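Local coordinates for tRNA(Phe) 7-((3-amino-3-carboxypropyl)-4-demethylwyosine(37)-N(4))-methyltransferase 1 (Pyrococcus horikoshii, PDB 2IT2), which probably methylates N-4 of the wyosine precursor at position 37 of tRNA(Phe), using S-adenosyl-L-methionine, in the pathway to wyosine derivatives, at residues M5-R13 / H109-D117; S52-V60 / A177-L188. All coordinates share one frame; numbering follows the deposited sequence.

Interaction 1 (M5-R13 / H109-D117); sequences MRFTENFER and HVGAKTLED
Phe-11 lays one face of its ring against Lys-113, whose CB sits 3.7 Å from the ring centroid and only 8° off the normal, a CH-pi contact over the middle of the ring. The lysine passes at about a right angle to the phenylalanine. Its CG reaches Phe-11 CG at 3.8 Å, and the extended chain then carries the charged end away from the ring, so the long aliphatic stem can do the packing. Phe-11 has CG anti to the backbone N (chi1 -175°), which directs the ring off its helix and brings CD1 to 3.4 Å from Lys-113 CA.

Three residues earlier in the chain, in helix 6-9, Thr-8 OG1 donates to Lys-113 O at 2.8 Å. The hydroxyl lies in the carbonyl plane, with a C=O...donor angle of 160°, and Thr-8 CG2 packs 3.5 Å from that same oxygen. Phe-7 also approaches Lys-113 O, its CE2 at 3.2 Å, while Leu-115 N lies at the edge of the ring.

All of this gathers where strand 98-112 of the antiparallel sheet ends and helix 115-127 begins, with the amino-terminal helices 6-9 and 11-27 closing over the junction. Thr-114 is the N-cap of helix 115-127: its OG1 accepts from Asp-117 N at 3.0 Å, a bond that a short hydroxyl side chain is well made to form.

Farther out, the backbone of Lys-113 is hydrogen-bonded to Asn-47 and that of Gly-111 to Phe-49, whose ring meets Phe-11. Asn-10 ND2 bonds Asn-140 O, linking the join of helix 6-9 and helix 11-27 to a loop. Phe-7 rests on Leu-143 and on Tyr-4 of the second subunit, and Leu-115 packs against Leu-2 of that subunit.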
HETATM    1  N   MSE B   5      22.459  10.585 -11.500  1.00 20.85           N
HETATM    2  CA  MSE B   5      22.302  12.042 -11.546  1.00 21.30           C
HETATM    3  C   MSE B   5      21.621  12.608 -12.794  1.00 19.46           C
HETATM    4  O   MSE B   5      21.505  13.828 -12.930  1.00 20.88           O
HETATM    5  CB  MSE B   5      23.668  12.766 -11.352  1.00 22.81           C
HETATM    6  CG  MSE B   5      24.506  12.423 -10.047  1.00 24.69           C
HETATM    7 SE   MSE B   5      26.206  13.221  -9.742  1.00 30.25          SE
HETATM    8  CE  MSE B   5      27.175  12.517 -11.287  1.00 28.99           C
ATOM      9  N   ARG B   6      21.199  11.741 -13.710  1.00 18.43           N
ATOM     10  CA  ARG B   6      20.513  12.212 -14.906  1.00 19.64           C
ATOM     11  C   ARG B   6      19.192  12.895 -14.555  1.00 18.66           C
ATOM     12  O   ARG B   6      18.850  13.905 -15.166  1.00 18.62           O
ATOM     13  CB  ARG B   6      20.239  11.057 -15.866  1.00 23.01           C
ATOM     14  CG  ARG B   6      21.176  11.038 -17.041  1.00 29.61           C
ATOM     15  CD  ARG B   6      21.070  12.336 -17.834  1.00 31.57           C
ATOM     16  NE  ARG B   6      22.163  12.471 -18.793  1.00 35.30           N
ATOM     17  CZ  ARG B   6      22.270  11.765 -19.913  1.00 36.12           C
ATOM     18  NH1 ARG B   6      21.344  10.872 -20.229  1.00 37.24           N
ATOM     19  NH2 ARG B   6      23.309  11.948 -20.717  1.00 37.31           N
ATOM     20  N   PHE B   7      18.450  12.364 -13.581  1.00 18.02           N
ATOM     21  CA  PHE B   7      17.165  12.986 -13.225  1.00 17.93           C
ATOM     22  C   PHE B   7      17.382  14.390 -12.678  1.00 18.33           C
ATOM     23  O   PHE B   7      16.532  15.263 -12.827  1.00 18.06           O
ATOM     24  CB  PHE B   7      16.376  12.132 -12.212  1.00 18.36           C
ATOM     25  CG  PHE B   7      16.920  12.163 -10.809  1.00 19.25           C
ATOM     26  CD1 PHE B   7      17.893  11.260 -10.407  1.00 20.81           C
ATOM     27  CD2 PHE B   7      16.428  13.071  -9.880  1.00 17.88           C
ATOM     28  CE1 PHE B   7      18.364  11.259  -9.091  1.00 22.27           C
ATOM     29  CE2 PHE B   7      16.891  13.077  -8.565  1.00 18.52           C
ATOM     30  CZ  PHE B   7      17.856  12.172  -8.171  1.00 20.96           C
ATOM     31  N   THR B   8      18.528  14.609 -12.041  1.00 18.38           N
ATOM     32  CA  THR B   8      18.832  15.926 -11.508  1.00 18.84           C
ATOM     33  C   THR B   8      19.127  16.862 -12.691  1.00 18.47           C
ATOM     34  O   THR B   8      18.728  18.030 -12.710  1.00 18.96           O
ATOM     35  CB  THR B   8      20.062  15.889 -10.579  1.00 19.79           C
ATOM     36  OG1 THR B   8      19.823  15.007  -9.471  1.00 19.23           O
ATOM     37  CG2 THR B   8      20.340  17.271 -10.052  1.00 19.27           C
ATOM     38  N   GLU B   9      19.840  16.341 -13.681  1.00 19.37           N
ATOM     39  CA  GLU B   9      20.159  17.126 -14.862  1.00 20.53           C
ATOM     40  C   GLU B   9      18.895  17.491 -15.647  1.00 20.80           C
ATOM     41  O   GLU B   9      18.802  18.571 -16.226  1.00 21.55           O
ATOM     42  CB  GLU B   9      21.114  16.333 -15.756  1.00 20.97           C
ATOM     43  CG  GLU B   9      22.511  16.185 -15.162  1.00 24.77           C
ATOM     44  CD  GLU B   9      23.197  14.878 -15.530  1.00 26.78           C
ATOM     45  OE1 GLU B   9      22.909  14.323 -16.610  1.00 28.15           O
ATOM     46  OE2 GLU B   9      24.047  14.413 -14.738  1.00 28.72           O
ATOM     47  N   ASN B  10      17.930  16.573 -15.655  1.00 20.25           N
ATOM     48  CA  ASN B  10      16.667  16.751 -16.372  1.00 19.55           C
ATOM     49  C   ASN B  10      15.552  17.419 -15.565  1.00 19.31           C
ATOM     50  O   ASN B  10      14.463  17.659 -16.095  1.00 18.65           O
ATOM     51  CB  ASN B  10      16.156  15.388 -16.856  1.00 19.30           C
ATOM     52  CG  ASN B  10      17.012  14.791 -17.955  1.00 23.41           C
ATOM     53  OD1 ASN B  10      17.450  15.491 -18.868  1.00 27.37           O
ATOM     54  ND2 ASN B  10      17.232  13.484 -17.888  1.00 26.29           N
ATOM     55  N   PHE B  11      15.817  17.739 -14.302  1.00 17.80           N
ATOM     56  CA  PHE B  11      14.798  18.328 -13.439  1.00 17.12           C
ATOM     57  C   PHE B  11      14.070  19.576 -13.946  1.00 18.63           C
ATOM     58  O   PHE B  11      12.840  19.651 -13.882  1.00 17.86           O
ATOM     59  CB  PHE B  11      15.379  18.622 -12.050  1.00 18.62           C
ATOM     60  CG  PHE B  11      14.361  19.124 -11.075  1.00 13.48           C
ATOM     61  CD1 PHE B  11      13.487  18.244 -10.443  1.00 14.70           C
ATOM     62  CD2 PHE B  11      14.234  20.486 -10.830  1.00 15.71           C
ATOM     63  CE1 PHE B  11      12.509  18.724  -9.583  1.00 14.06           C
ATOM     64  CE2 PHE B  11      13.258  20.972  -9.972  1.00 15.02           C
ATOM     65  CZ  PHE B  11      12.393  20.087  -9.348  1.00 16.58           C
ATOM     66  N   GLU B  12      14.812  20.566 -14.426  1.00 20.52           N
ATOM     67  CA  GLU B  12      14.180  21.793 -14.906  1.00 22.68           C
ATOM     68  C   GLU B  12      13.134  21.499 -15.974  1.00 21.33           C
ATOM     69  O   GLU B  12      12.028  22.055 -15.965  1.00 20.27           O
ATOM     70  CB  GLU B  12      15.232  22.731 -15.485  1.00 26.39           C
ATOM     71  CG  GLU B  12      14.670  24.061 -15.965  1.00 31.71           C
ATOM     72  CD  GLU B  12      15.721  24.947 -16.606  1.00 34.63           C
ATOM     73  OE1 GLU B  12      16.790  25.136 -15.991  1.00 37.22           O
ATOM     74  OE2 GLU B  12      15.469  25.463 -17.720  1.00 37.11           O
ATOM     75  N   ARG B  13      13.511  20.623 -16.894  1.00 20.95           N
ATOM     76  CA  ARG B  13      12.662  20.214 -18.000  1.00 20.86           C
ATOM     77  C   ARG B  13      11.451  19.464 -17.479  1.00 19.03           C
ATOM     78  O   ARG B  13      10.314  19.775 -17.838  1.00 19.68           O
ATOM     79  CB  ARG B  13      13.451  19.306 -18.946  1.00 23.90           C
ATOM     80  CG  ARG B  13      12.702  18.889 -20.194  1.00 27.11           C
ATOM     81  CD  ARG B  13      12.996  19.849 -21.330  1.00 31.13           C
ATOM     82  NE  ARG B  13      12.564  19.321 -22.620  1.00 36.12           N
ATOM     83  CZ  ARG B  13      12.843  19.886 -23.789  1.00 37.51           C
ATOM     84  NH1 ARG B  13      13.555  21.007 -23.836  1.00 39.91           N
ATOM     85  NH2 ARG B  13      12.430  19.321 -24.915  1.00 38.81           N
ATOM     86  N   HIS B 109       1.885  12.109  -6.198  1.00 13.86           N
ATOM     87  CA  HIS B 109       3.141  11.747  -6.834  1.00 13.73           C
ATOM     88  C   HIS B 109       3.908  13.049  -6.981  1.00 14.38           C
ATOM     89  O   HIS B 109       3.395  14.023  -7.547  1.00 16.03           O
ATOM     90  CB  HIS B 109       2.888  11.075  -8.183  1.00 16.17           C
ATOM     91  CG  HIS B 109       2.422   9.659  -8.058  1.00 19.08           C
ATOM     92  ND1 HIS B 109       2.002   8.911  -9.143  1.00 24.49           N
ATOM     93  CD2 HIS B 109       2.339   8.842  -6.986  1.00 21.88           C
ATOM     94  CE1 HIS B 109       1.686   7.697  -8.736  1.00 24.17           C
ATOM     95  NE2 HIS B 109       1.879   7.624  -7.433  1.00 22.70           N
ATOM     96  N   VAL B 110       5.124  13.071  -6.434  1.00 11.73           N
ATOM     97  CA  VAL B 110       5.945  14.276  -6.462  1.00 12.15           C
ATOM     98  C   VAL B 110       7.368  14.050  -6.994  1.00 12.07           C
ATOM     99  O   VAL B 110       8.089  13.171  -6.525  1.00 12.61           O
ATOM    100  CB  VAL B 110       6.040  14.899  -5.042  1.00 13.14           C
ATOM    101  CG1 VAL B 110       6.789  16.206  -5.110  1.00 14.12           C
ATOM    102  CG2 VAL B 110       4.649  15.146  -4.443  1.00 13.41           C
ATOM    103  N   GLY B 111       7.775  14.846  -7.978  1.00 11.96           N
ATOM    104  CA  GLY B 111       9.124  14.705  -8.504  1.00 12.55           C
ATOM    105  C   GLY B 111      10.071  15.511  -7.624  1.00 12.72           C
ATOM    106  O   GLY B 111       9.681  16.543  -7.098  1.00 14.32           O
ATOM    107  N   ALA B 112      11.301  15.028  -7.450  1.00 13.70           N
ATOM    108  CA  ALA B 112      12.295  15.718  -6.620  1.00 15.01           C
ATOM    109  C   ALA B 112      13.590  15.940  -7.387  1.00 14.36           C
ATOM    110  O   ALA B 112      13.987  15.113  -8.204  1.00 15.09           O
ATOM    111  CB  ALA B 112      12.575  14.908  -5.341  1.00 16.19           C
ATOM    112  N   LYS B 113      14.257  17.054  -7.106  1.00 14.24           N
ATOM    113  CA  LYS B 113      15.497  17.362  -7.805  1.00 16.03           C
ATOM    114  C   LYS B 113      16.709  16.488  -7.431  1.00 15.74           C
ATOM    115  O   LYS B 113      17.552  16.199  -8.287  1.00 16.20           O
ATOM    116  CB  LYS B 113      15.838  18.838  -7.607  1.00 16.96           C
ATOM    117  CG  LYS B 113      17.057  19.284  -8.381  1.00 21.75           C
ATOM    118  CD  LYS B 113      17.262  20.772  -8.239  1.00 24.29           C
ATOM    119  CE  LYS B 113      18.452  21.232  -9.065  1.00 26.79           C
ATOM    120  NZ  LYS B 113      18.634  22.709  -8.999  1.00 29.86           N
ATOM    121  N   THR B 114      16.795  16.072  -6.168  1.00 15.82           N
ATOM    122  CA  THR B 114      17.912  15.237  -5.710  1.00 17.08           C
ATOM    123  C   THR B 114      17.410  14.151  -4.775  1.00 16.31           C
ATOM    124  O   THR B 114      16.279  14.208  -4.294  1.00 16.46           O
ATOM    125  CB  THR B 114      18.962  16.065  -4.945  1.00 17.69           C
ATOM    126  OG1 THR B 114      18.423  16.483  -3.687  1.00 18.77           O
ATOM    127  CG2 THR B 114      19.349  17.281  -5.747  1.00 19.50           C
ATOM    128  N   LEU B 115      18.256  13.158  -4.517  1.00 16.80           N
ATOM    129  CA  LEU B 115      17.871  12.080  -3.629  1.00 16.89           C
ATOM    130  C   LEU B 115      17.648  12.638  -2.229  1.00 17.26           C
ATOM    131  O   LEU B 115      16.752  12.202  -1.510  1.00 18.01           O
ATOM    132  CB  LEU B 115      18.948  10.999  -3.606  1.00 20.55           C
ATOM    133  CG  LEU B 115      18.646   9.809  -2.692  1.00 19.34           C
ATOM    134  CD1 LEU B 115      17.340   9.114  -3.107  1.00 21.42           C
ATOM    135  CD2 LEU B 115      19.833   8.842  -2.755  1.00 21.06           C
ATOM    136  N   GLU B 116      18.469  13.608  -1.841  1.00 17.76           N
ATOM    137  CA  GLU B 116      18.299  14.213  -0.532  1.00 18.99           C
ATOM    138  C   GLU B 116      16.950  14.930  -0.402  1.00 18.81           C
ATOM    139  O   GLU B 116      16.315  14.863   0.650  1.00 18.70           O
ATOM    140  CB  GLU B 116      19.422  15.205  -0.258  1.00 22.80           C
ATOM    141  CG  GLU B 116      19.384  15.772   1.148  1.00 27.78           C
ATOM    142  CD  GLU B 116      20.519  16.730   1.386  1.00 31.76           C
ATOM    143  OE1 GLU B 116      21.677  16.318   1.174  1.00 35.18           O
ATOM    144  OE2 GLU B 116      20.259  17.890   1.776  1.00 36.13           O
ATOM    145  N   ASP B 117      16.526  15.626  -1.459  1.00 18.49           N
ATOM    146  CA  ASP B 117      15.250  16.343  -1.429  1.00 17.23           C
ATOM    147  C   ASP B 117      14.125  15.333  -1.287  1.00 15.65           C
ATOM    148  O   ASP B 117      13.184  15.556  -0.539  1.00 15.03           O
ATOM    149  CB  ASP B 117      15.034  17.174  -2.702  1.00 20.52           C
ATOM    150  CG  ASP B 117      16.011  18.322  -2.822  1.00 22.13           C
ATOM    151  OD1 ASP B 117      16.269  18.986  -1.793  1.00 27.96           O
ATOM    152  OD2 ASP B 117      16.512  18.565  -3.941  1.00 25.50           O
TER

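Interaction 2 (S52-V60 / A177-L188); sequences SSCSGRISV and ANDQMRRFKEKL
Lys-185 NZ is gripped by three groups: it donates to Ser-55 O at 3.1 Å and to His-79 O, and forms a salt bridge with Asp-34. The ammonium stands above the Ser-55 carbonyl plane, with a C=O...donor angle of 127°. This is helix-on-sheet packing: helix 167-194 lies along strand 48-63 of the antiparallel sheet, and strand 57-60 and helix 177-188 run roughly antiparallel, at 151°, with axes 9.4 Å apart. An alanine in place of Lys-185 would probably leave the Asp-34 carboxylate without this positive partner, and Ser-55 O and His-79 O without this donor.

Gly-56 suits the closest backbone approach, since a CB there would press on the Phe-184 ring, and the positive phi of Gly-56 is easiest for glycine. Met-181, a selenomethionine, bends at chi2 and chi3, which curls CE back to the edge of the Phe-184 ring and toward the strand. Leu-188 CD1 packs 4.0 Å from Ser-55 CB. Ile-58, branched and apolar as suits a strand residue facing a helix, sends CD1 to Ala-177 CB at 4.3 Å and to Asn-178 OD1, which accepts from Val-82 N. Ile-58 CG1 meets Met-181 CE at 3.6 Å.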
ATOM      1  N   SER B  52       0.330  13.413 -11.713  1.00 25.06           N
ATOM      2  CA  SER B  52      -0.997  12.885 -11.361  1.00 27.62           C
ATOM      3  C   SER B  52      -1.210  12.513  -9.880  1.00 26.09           C
ATOM      4  O   SER B  52      -0.464  11.705  -9.337  1.00 28.05           O
ATOM      5  CB  SER B  52      -1.307  11.670 -12.239  1.00 28.65           C
ATOM      6  OG  SER B  52      -0.284  10.698 -12.143  1.00 33.86           O
ATOM      7  N   SER B  53      -2.241  13.090  -9.246  1.00 24.80           N
ATOM      8  CA  SER B  53      -2.564  12.829  -7.832  1.00 23.85           C
ATOM      9  C   SER B  53      -4.088  12.791  -7.562  1.00 24.70           C
ATOM     10  O   SER B  53      -4.881  13.116  -8.444  1.00 26.28           O
ATOM     11  CB  SER B  53      -1.916  13.900  -6.946  1.00 23.91           C
ATOM     12  OG  SER B  53      -0.514  13.978  -7.176  1.00 22.37           O
ATOM     13  N   CYS B  54      -4.484  12.398  -6.347  1.00 23.07           N
ATOM     14  CA  CYS B  54      -5.904  12.318  -5.955  1.00 24.80           C
ATOM     15  C   CYS B  54      -6.090  12.509  -4.435  1.00 23.66           C
ATOM     16  O   CYS B  54      -5.176  12.222  -3.664  1.00 23.68           O
ATOM     17  CB  CYS B  54      -6.492  10.978  -6.412  1.00 26.48           C
ATOM     18  SG  CYS B  54      -5.602   9.515  -5.847  1.00 33.28           S
ATOM     19  N   SER B  55      -7.271  12.977  -4.008  1.00 23.75           N
ATOM     20  CA  SER B  55      -7.539  13.263  -2.584  1.00 22.62           C
ATOM     21  C   SER B  55      -8.289  12.242  -1.730  1.00 22.39           C
ATOM     22  O   SER B  55      -8.780  12.586  -0.650  1.00 23.81           O
ATOM     23  CB  SER B  55      -8.274  14.603  -2.450  1.00 22.14           C
ATOM     24  OG  SER B  55      -9.580  14.526  -3.004  1.00 26.17           O
ATOM     25  N   GLY B  56      -8.371  11.000  -2.194  1.00 19.69           N
ATOM     26  CA  GLY B  56      -9.062   9.968  -1.435  1.00 19.41           C
ATOM     27  C   GLY B  56     -10.383   9.610  -2.079  1.00 18.74           C
ATOM     28  O   GLY B  56     -11.014  10.454  -2.700  1.00 19.99           O
ATOM     29  N   ARG B  57     -10.826   8.366  -1.936  1.00 16.80           N
ATOM     30  CA  ARG B  57     -12.087   8.010  -2.563  1.00 18.93           C
ATOM     31  C   ARG B  57     -12.882   6.904  -1.897  1.00 17.38           C
ATOM     32  O   ARG B  57     -12.322   5.978  -1.311  1.00 18.10           O
ATOM     33  CB  ARG B  57     -11.841   7.617  -4.019  1.00 24.32           C
ATOM     34  CG  ARG B  57     -11.143   6.284  -4.196  1.00 28.65           C
ATOM     35  CD  ARG B  57     -11.208   5.829  -5.654  1.00 31.41           C
ATOM     36  NE  ARG B  57     -10.727   4.462  -5.853  1.00 35.54           N
ATOM     37  CZ  ARG B  57      -9.477   4.066  -5.645  1.00 36.51           C
ATOM     38  NH1 ARG B  57      -8.560   4.928  -5.224  1.00 36.64           N
ATOM     39  NH2 ARG B  57      -9.141   2.800  -5.858  1.00 37.34           N
ATOM     40  N   ILE B  58     -14.200   7.031  -1.986  1.00 15.98           N
ATOM     41  CA  ILE B  58     -15.121   6.019  -1.479  1.00 15.91           C
ATOM     42  C   ILE B  58     -15.777   5.542  -2.758  1.00 14.64           C
ATOM     43  O   ILE B  58     -16.130   6.345  -3.625  1.00 17.08           O
ATOM     44  CB  ILE B  58     -16.189   6.604  -0.520  1.00 15.51           C
ATOM     45  CG1 ILE B  58     -15.505   7.137   0.745  1.00 16.28           C
ATOM     46  CG2 ILE B  58     -17.226   5.521  -0.160  1.00 18.82           C
ATOM     47  CD1 ILE B  58     -16.402   7.955   1.641  1.00 21.68           C
ATOM     48  N   SER B  59     -15.924   4.236  -2.900  1.00 15.91           N
ATOM     49  CA  SER B  59     -16.506   3.723  -4.117  1.00 16.99           C
ATOM     50  C   SER B  59     -17.382   2.510  -3.903  1.00 15.75           C
ATOM     51  O   SER B  59     -17.208   1.764  -2.950  1.00 16.11           O
ATOM     52  CB  SER B  59     -15.389   3.335  -5.087  1.00 20.55           C
ATOM     53  OG  SER B  59     -14.377   4.328  -5.170  1.00 26.02           O
ATOM     54  N   VAL B  60     -18.348   2.347  -4.793  1.00 16.32           N
ATOM     55  CA  VAL B  60     -19.191   1.169  -4.796  1.00 16.22           C
ATOM     56  C   VAL B  60     -18.929   0.693  -6.210  1.00 18.56           C
ATOM     57  O   VAL B  60     -19.295   1.364  -7.179  1.00 18.81           O
ATOM     58  CB  VAL B  60     -20.677   1.481  -4.632  1.00 16.09           C
ATOM     59  CG1 VAL B  60     -21.480   0.235  -4.955  1.00 17.90           C
ATOM     60  CG2 VAL B  60     -20.961   1.920  -3.203  1.00 17.67           C
ATOM     61  N   ALA B 177     -16.450   4.664   6.955  1.00 15.49           N
ATOM     62  CA  ALA B 177     -15.915   5.200   5.710  1.00 15.35           C
ATOM     63  C   ALA B 177     -15.778   6.704   5.792  1.00 16.16           C
ATOM     64  O   ALA B 177     -14.766   7.258   5.368  1.00 14.45           O
ATOM     65  CB  ALA B 177     -16.813   4.836   4.545  1.00 17.12           C
ATOM     66  N   ASN B 178     -16.800   7.366   6.327  1.00 15.79           N
ATOM     67  CA  ASN B 178     -16.771   8.818   6.455  1.00 14.44           C
ATOM     68  C   ASN B 178     -15.726   9.256   7.477  1.00 15.62           C
ATOM     69  O   ASN B 178     -15.161  10.334   7.338  1.00 17.67           O
ATOM     70  CB  ASN B 178     -18.155   9.374   6.829  1.00 15.57           C
ATOM     71  CG  ASN B 178     -19.129   9.355   5.651  1.00 17.44           C
ATOM     72  OD1 ASN B 178     -18.720   9.377   4.488  1.00 19.42           O
ATOM     73  ND2 ASN B 178     -20.424   9.337   5.953  1.00 17.28           N
ATOM     74  N   ASP B 179     -15.474   8.433   8.495  1.00 16.59           N
ATOM     75  CA  ASP B 179     -14.453   8.756   9.492  1.00 18.17           C
ATOM     76  C   ASP B 179     -13.090   8.705   8.827  1.00 17.54           C
ATOM     77  O   ASP B 179     -12.246   9.561   9.065  1.00 18.26           O
ATOM     78  CB  ASP B 179     -14.469   7.756  10.646  1.00 20.85           C
ATOM     79  CG  ASP B 179     -15.685   7.898  11.511  1.00 26.60           C
ATOM     80  OD1 ASP B 179     -16.266   9.003  11.539  1.00 28.41           O
ATOM     81  OD2 ASP B 179     -16.055   6.909  12.172  1.00 29.30           O
ATOM     82  N   GLN B 180     -12.876   7.699   7.987  1.00 16.07           N
ATOM     83  CA  GLN B 180     -11.603   7.564   7.295  1.00 16.90           C
ATOM     84  C   GLN B 180     -11.408   8.732   6.330  1.00 16.87           C
ATOM     85  O   GLN B 180     -10.331   9.322   6.272  1.00 17.43           O
ATOM     86  CB  GLN B 180     -11.537   6.217   6.558  1.00 17.88           C
ATOM     87  CG  GLN B 180     -11.521   5.007   7.492  1.00 20.22           C
ATOM     88  CD  GLN B 180     -11.531   3.682   6.748  1.00 23.68           C
ATOM     89  OE1 GLN B 180     -12.285   3.507   5.790  1.00 26.15           O
ATOM     90  NE2 GLN B 180     -10.709   2.739   7.193  1.00 22.85           N
HETATM   91  N   MSE B 181     -12.451   9.091   5.592  1.00 17.12           N
HETATM   92  CA  MSE B 181     -12.341  10.205   4.667  1.00 16.59           C
HETATM   93  C   MSE B 181     -12.003  11.494   5.410  1.00 16.83           C
HETATM   94  O   MSE B 181     -11.203  12.302   4.932  1.00 16.77           O
HETATM   95  CB  MSE B 181     -13.650  10.379   3.900  1.00 19.89           C
HETATM   96  CG  MSE B 181     -13.650  11.541   2.922  1.00 21.87           C
HETATM   97 SE   MSE B 181     -12.379  11.229   1.518  1.00 34.94          SE
HETATM   98  CE  MSE B 181     -12.768   9.339   1.342  1.00  7.84           C
ATOM     99  N   ARG B 182     -12.596  11.673   6.587  1.00 17.11           N
ATOM    100  CA  ARG B 182     -12.345  12.874   7.369  1.00 18.30           C
ATOM    101  C   ARG B 182     -10.870  12.923   7.752  1.00 17.45           C
ATOM    102  O   ARG B 182     -10.248  13.987   7.704  1.00 17.68           O
ATOM    103  CB  ARG B 182     -13.213  12.892   8.626  1.00 19.37           C
ATOM    104  CG  ARG B 182     -13.158  14.216   9.367  1.00 26.82           C
ATOM    105  CD  ARG B 182     -13.773  14.107  10.754  1.00 31.04           C
ATOM    106  NE  ARG B 182     -15.207  13.853  10.713  1.00 35.02           N
ATOM    107  CZ  ARG B 182     -16.023  14.048  11.745  1.00 37.58           C
ATOM    108  NH1 ARG B 182     -15.542  14.502  12.895  1.00 38.87           N
ATOM    109  NH2 ARG B 182     -17.319  13.793  11.632  1.00 39.17           N
ATOM    110  N   ARG B 183     -10.311  11.774   8.119  1.00 17.12           N
ATOM    111  CA  ARG B 183      -8.896  11.690   8.491  1.00 17.81           C
ATOM    112  C   ARG B 183      -7.996  12.018   7.298  1.00 18.82           C
ATOM    113  O   ARG B 183      -6.992  12.707   7.449  1.00 19.73           O
ATOM    114  CB  ARG B 183      -8.563  10.293   9.022  1.00 22.07           C
ATOM    115  CG  ARG B 183      -9.181   9.985  10.369  1.00 24.76           C
ATOM    116  CD  ARG B 183      -8.889   8.552  10.790  1.00 27.80           C
ATOM    117  NE  ARG B 183      -7.454   8.286  10.887  1.00 31.65           N
ATOM    118  CZ  ARG B 183      -6.932   7.099  11.182  1.00 34.06           C
ATOM    119  NH1 ARG B 183      -7.726   6.061  11.413  1.00 36.00           N
ATOM    120  NH2 ARG B 183      -5.615   6.949  11.247  1.00 35.78           N
ATOM    121  N   PHE B 184      -8.356  11.532   6.114  1.00 18.76           N
ATOM    122  CA  PHE B 184      -7.563  11.821   4.923  1.00 18.30           C
ATOM    123  C   PHE B 184      -7.517  13.325   4.682  1.00 19.08           C
ATOM    124  O   PHE B 184      -6.453  13.895   4.417  1.00 18.77           O
ATOM    125  CB  PHE B 184      -8.173  11.162   3.683  1.00 18.56           C
ATOM    126  CG  PHE B 184      -8.171   9.660   3.713  1.00 19.50           C
ATOM    127  CD1 PHE B 184      -7.136   8.954   4.314  1.00 20.66           C
ATOM    128  CD2 PHE B 184      -9.192   8.945   3.089  1.00 19.80           C
ATOM    129  CE1 PHE B 184      -7.110   7.556   4.285  1.00 20.63           C
ATOM    130  CE2 PHE B 184      -9.171   7.550   3.056  1.00 19.24           C
ATOM    131  CZ  PHE B 184      -8.135   6.860   3.656  1.00 21.78           C
ATOM    132  N   LYS B 185      -8.675  13.972   4.773  1.00 18.32           N
ATOM    133  CA  LYS B 185      -8.754  15.412   4.536  1.00 19.56           C
ATOM    134  C   LYS B 185      -7.954  16.205   5.558  1.00 19.70           C
ATOM    135  O   LYS B 185      -7.353  17.227   5.225  1.00 19.59           O
ATOM    136  CB  LYS B 185     -10.206  15.886   4.561  1.00 21.27           C
ATOM    137  CG  LYS B 185     -11.128  15.169   3.591  1.00 25.33           C
ATOM    138  CD  LYS B 185     -10.599  15.199   2.171  1.00 26.89           C
ATOM    139  CE  LYS B 185     -11.601  14.600   1.205  1.00 29.43           C
ATOM    140  NZ  LYS B 185     -11.116  14.628  -0.202  1.00 28.24           N
ATOM    141  N   GLU B 186      -7.962  15.732   6.799  1.00 20.44           N
ATOM    142  CA  GLU B 186      -7.225  16.387   7.877  1.00 20.39           C
ATOM    143  C   GLU B 186      -5.730  16.282   7.623  1.00 20.14           C
ATOM    144  O   GLU B 186      -5.000  17.254   7.802  1.00 19.46           O
ATOM    145  CB  GLU B 186      -7.533  15.728   9.219  1.00 22.47           C
ATOM    146  CG  GLU B 186      -8.946  15.894   9.707  1.00 28.21           C
ATOM    147  CD  GLU B 186      -9.307  14.823  10.712  1.00 30.07           C
ATOM    148  OE1 GLU B 186      -8.453  14.498  11.563  1.00 34.10           O
ATOM    149  OE2 GLU B 186     -10.443  14.307  10.663  1.00 33.54           O
ATOM    150  N   LYS B 187      -5.280  15.095   7.223  1.00 17.58           N
ATOM    151  CA  LYS B 187      -3.868  14.861   6.940  1.00 16.78           C
ATOM    152  C   LYS B 187      -3.380  15.682   5.745  1.00 16.80           C
ATOM    153  O   LYS B 187      -2.241  16.153   5.732  1.00 16.85           O
ATOM    154  CB  LYS B 187      -3.621  13.367   6.697  1.00 17.99           C
ATOM    155  CG  LYS B 187      -3.792  12.527   7.952  1.00 20.03           C
ATOM    156  CD  LYS B 187      -3.508  11.062   7.696  1.00 22.85           C
ATOM    157  CE  LYS B 187      -3.581  10.285   9.003  1.00 23.94           C
ATOM    158  NZ  LYS B 187      -3.296   8.850   8.771  1.00 24.71           N
ATOM    159  N   LEU B 188      -4.225  15.857   4.736  1.00 16.99           N
ATOM    160  CA  LEU B 188      -3.810  16.643   3.581  1.00 16.92           C
ATOM    161  C   LEU B 188      -3.618  18.103   3.981  1.00 16.78           C
ATOM    162  O   LEU B 188      -2.666  18.753   3.546  1.00 17.36           O
ATOM    163  CB  LEU B 188      -4.838  16.523   2.448  1.00 16.78           C
ATOM    164  CG  LEU B 188      -4.894  15.161   1.734  1.00 18.20           C
ATOM    165  CD1 LEU B 188      -6.184  15.047   0.928  1.00 17.97           C
ATOM    166  CD2 LEU B 188      -3.670  14.997   0.837  1.00 17.18           C
TER

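Both contacts are buried and both use the same antiparallel sheet, since strands 98-112 and 48-63 are neighbours in it. The centre of interaction 2 lies about 8 Å from that of the chain, where a long helix covers a strand; that of interaction 1 lies about 22 Å from the chain centre, at a strand end beside the second subunit. Their centres are about 28 Å apart, yet the segments meet where Ser-53 OG and His-109 N are 3.2 Å apart, probably hydrogen-bonded. Chemistry follows place: at 5-13 / 109-117 aromatic rings and a hydroxyl meet backbone and a lysine's aliphatic stem, whereas 52-60 / 177-188 combines aliphatic packing with a lysine paired with an aspartate of the same chain.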